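Local coordinates for CHAD domain protein (Streptomyces chartreusis, PDB 6RN5), which is a CHAD-domain phosin that binds polyphosphate and metal ions, at the interface of chains A and B. Coordinates in Å, arbitrary orientation; residue numbers count along the deposited sequence, not the author numbering. Chains: chain A/B, CHAD domain protein.

The interface of chains A and B. Residues chain A 116, 119-120, 169, 172, 342-343; chain B 260-263.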
ATOM      1  N   LEU A 116       9.527  -4.249  -8.460  1.00 40.59           N
ATOM      2  CA  LEU A 116       8.729  -5.298  -9.121  1.00 42.13           C
ATOM      3  C   LEU A 116       9.041  -6.749  -8.679  1.00 44.44           C
ATOM      4  O   LEU A 116       8.140  -7.618  -8.624  1.00 40.96           O
ATOM      5  CB  LEU A 116       8.919  -5.236 -10.642  1.00 42.62           C
ATOM      6  CG  LEU A 116       8.179  -4.154 -11.441  1.00 45.54           C
ATOM      7  CD1 LEU A 116       8.742  -4.154 -12.849  1.00 44.50           C
ATOM      8  CD2 LEU A 116       6.663  -4.349 -11.464  1.00 41.89           C
ATOM      9  N   LEU A 119       7.564  -6.925  -5.257  1.00 45.48           N
ATOM     10  CA  LEU A 119       6.113  -6.997  -5.327  1.00 43.78           C
ATOM     11  C   LEU A 119       5.572  -8.300  -5.964  1.00 50.27           C
ATOM     12  O   LEU A 119       4.363  -8.597  -5.874  1.00 44.29           O
ATOM     13  CB  LEU A 119       5.578  -5.810  -6.122  1.00 43.52           C
ATOM     14  CG  LEU A 119       5.814  -4.462  -5.480  1.00 42.72           C
ATOM     15  CD1 LEU A 119       5.692  -3.349  -6.520  1.00 44.09           C
ATOM     16  CD2 LEU A 119       4.845  -4.279  -4.326  1.00 44.03           C
ATOM     17  N   SER A 120       6.431  -9.054  -6.632  1.00 52.63           N
ATOM     18  CA  SER A 120       6.025 -10.367  -7.105  1.00 65.11           C
ATOM     19  C   SER A 120       6.073 -11.341  -5.922  1.00 77.71           C
ATOM     20  O   SER A 120       5.101 -12.059  -5.668  1.00 89.00           O
ATOM     21  CB  SER A 120       6.890 -10.805  -8.275  1.00 58.95           C
ATOM     22  OG  SER A 120       6.615  -9.957  -9.379  1.00 60.81           O
ATOM     23  N   THR A 169       5.478 -13.085 -12.669  1.00 63.43           N
ATOM     24  CA  THR A 169       4.321 -13.390 -13.475  1.00 63.74           C
ATOM     25  C   THR A 169       4.431 -12.570 -14.773  1.00 59.43           C
ATOM     26  O   THR A 169       5.184 -11.608 -14.833  1.00 63.89           O
ATOM     27  CB  THR A 169       3.031 -13.113 -12.669  1.00 68.28           C
ATOM     28  OG1 THR A 169       1.888 -13.668 -13.342  1.00 78.26           O
ATOM     29  CG2 THR A 169       2.843 -11.622 -12.427  1.00 73.50           C
ATOM     30  N   ALA A 172       4.233  -8.545 -14.397  1.00 40.83           N
ATOM     31  CA  ALA A 172       5.422  -7.996 -13.836  1.00 42.59           C
ATOM     32  C   ALA A 172       6.589  -8.043 -14.803  1.00 44.26           C
ATOM     33  O   ALA A 172       7.392  -7.105 -14.839  1.00 47.43           O
ATOM     34  CB  ALA A 172       5.799  -8.782 -12.598  1.00 40.87           C
ATOM     35  N   TYR A 342      -1.675  -3.411 -15.159  1.00 27.98           N
ATOM     36  CA  TYR A 342      -2.075  -3.757 -13.800  1.00 26.80           C
ATOM     37  C   TYR A 342      -0.864  -3.786 -12.938  1.00 25.27           C
ATOM     38  O   TYR A 342      -0.878  -3.238 -11.864  1.00 26.12           O
ATOM     39  CB  TYR A 342      -2.787  -5.106 -13.843  1.00 28.25           C
ATOM     40  CG  TYR A 342      -3.172  -5.781 -12.526  1.00 27.94           C
ATOM     41  CD1 TYR A 342      -2.218  -6.495 -11.767  1.00 26.06           C
ATOM     42  CD2 TYR A 342      -4.494  -5.799 -12.115  1.00 27.07           C
ATOM     43  CE1 TYR A 342      -2.591  -7.155 -10.606  1.00 28.56           C
ATOM     44  CE2 TYR A 342      -4.885  -6.467 -10.969  1.00 28.28           C
ATOM     45  CZ  TYR A 342      -3.937  -7.150 -10.231  1.00 28.68           C
ATOM     46  OH  TYR A 342      -4.343  -7.774  -9.102  1.00 28.94           O
ATOM     47  N   ALA A 343       0.226  -4.377 -13.423  1.00 26.05           N
ATOM     48  CA  ALA A 343       1.442  -4.376 -12.667  1.00 29.15           C
ATOM     49  C   ALA A 343       1.958  -2.964 -12.397  1.00 31.00           C
ATOM     50  O   ALA A 343       2.476  -2.681 -11.325  1.00 31.70           O
ATOM     51  CB  ALA A 343       2.522  -5.169 -13.388  1.00 29.00           C
TER
ATOM     52  N   LEU B 260       1.573  -8.987  -4.468  1.00 39.34           N
ATOM     53  CA  LEU B 260       0.639  -8.032  -5.018  1.00 40.07           C
ATOM     54  C   LEU B 260       0.507  -8.127  -6.534  1.00 36.66           C
ATOM     55  O   LEU B 260      -0.509  -7.748  -7.103  1.00 44.14           O
ATOM     56  CB  LEU B 260       1.045  -6.637  -4.580  1.00 39.84           C
ATOM     57  CG  LEU B 260       1.142  -6.524  -3.065  1.00 44.52           C
ATOM     58  CD1 LEU B 260       1.695  -5.172  -2.654  1.00 45.22           C
ATOM     59  CD2 LEU B 260      -0.218  -6.753  -2.427  1.00 45.12           C
ATOM     60  N   ILE B 261       1.496  -8.671  -7.202  1.00 38.31           N
ATOM     61  CA  ILE B 261       1.347  -8.950  -8.610  1.00 42.75           C
ATOM     62  C   ILE B 261       1.544 -10.440  -8.732  1.00 42.80           C
ATOM     63  O   ILE B 261       2.602 -10.948  -8.396  1.00 53.61           O
ATOM     64  CB  ILE B 261       2.391  -8.211  -9.465  1.00 45.53           C
ATOM     65  CG1 ILE B 261       2.462  -6.727  -9.115  1.00 44.43           C
ATOM     66  CG2 ILE B 261       2.010  -8.332 -10.928  1.00 45.20           C
ATOM     67  CD1 ILE B 261       3.670  -6.013  -9.717  1.00 45.89           C
ATOM     68  N   HIS B 262       0.489 -11.135  -9.124  1.00 45.88           N
ATOM     69  CA  HIS B 262       0.523 -12.587  -9.351  1.00 43.16           C
ATOM     70  C   HIS B 262      -0.487 -12.844 -10.441  1.00 44.64           C
ATOM     71  O   HIS B 262      -1.384 -12.000 -10.657  1.00 41.47           O
ATOM     72  CB  HIS B 262       0.166 -13.395  -8.074  1.00 40.52           C
ATOM     73  CG  HIS B 262      -1.233 -13.170  -7.580  1.00 38.82           C
ATOM     74  ND1 HIS B 262      -2.350 -13.587  -8.273  1.00 36.16           N
ATOM     75  CD2 HIS B 262      -1.695 -12.516  -6.489  1.00 38.44           C
ATOM     76  CE1 HIS B 262      -3.434 -13.229  -7.615  1.00 37.83           C
ATOM     77  NE2 HIS B 262      -3.064 -12.577  -6.527  1.00 38.12           N
ATOM     78  N   GLY B 263      -0.339 -13.979 -11.132  1.00 47.41           N
ATOM     79  CA  GLY B 263      -1.337 -14.428 -12.116  1.00 54.25           C
ATOM     80  C   GLY B 263      -2.472 -15.227 -11.477  1.00 55.98           C
ATOM     81  O   GLY B 263      -2.570 -15.331 -10.245  1.00 53.50           O
TER
HETATM   82  O   HOH W   1      -2.600  -9.672  -8.439  1.00 34.59           O
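B:Ile261 plugs into a pocket made by three helical segments of chain A. Its long branch leads. CG1 lies beside the backbone N (chi1 -50°), and the extended chain carries CD1 between CB of A:Leu119 and CB of A:Ala343, with CD2 of A:Leu116 at its side. CD1 meets CD2 of A:Leu116 at 3.8 Å and CB of A:Ala343 at 3.9 Å. The short branch, CG2, shares A:Ala343 and also reaches A:Thr169 and A:Ala172. B:Ile261 CG2 touches the methyl CG2 of A:Thr169 at 3.7 Å.

The backbone helps set how far the side chain enters. B:Ile261 N donates to the carbonyl O of A:Leu119 at 3.2 Å, in the last turn of helix 82-120. The N of B:Leu260 makes a weak bond to the same oxygen. Beside them, the tips of two leucines meet, CD2 of A:Leu119 against CD1 of B:Leu260 at 3.7 Å.

A:Thr169 uses both branches. Its OG1, anti to the backbone N (chi1 -168°), comes within 3.2 Å of B:Gly263 N. The N-H points away, so this is a close polar contact at most. Its methyl faces B:Ile261. On the other flank, the phenol OH of A:Tyr342 holds a water at 2.7 Å, and this water also bonds B:Leu260 O. It sits over one face of the B:His262 imidazole.

Behind these contacts, A:Ser120 OG bonds A:Leu116 O near the end of helix 82-120. B:His262 ND1 donates nearly in the ring plane to B:Gly263 O, which would help hold the ring's rotation. B:His262 is a copper ligand. The two-fold symmetric interface repeats this contact with the chains exchanged. It may thus support a dimer and steady the copper-binding segment, although the assembly alone does not prove a dimer in solution.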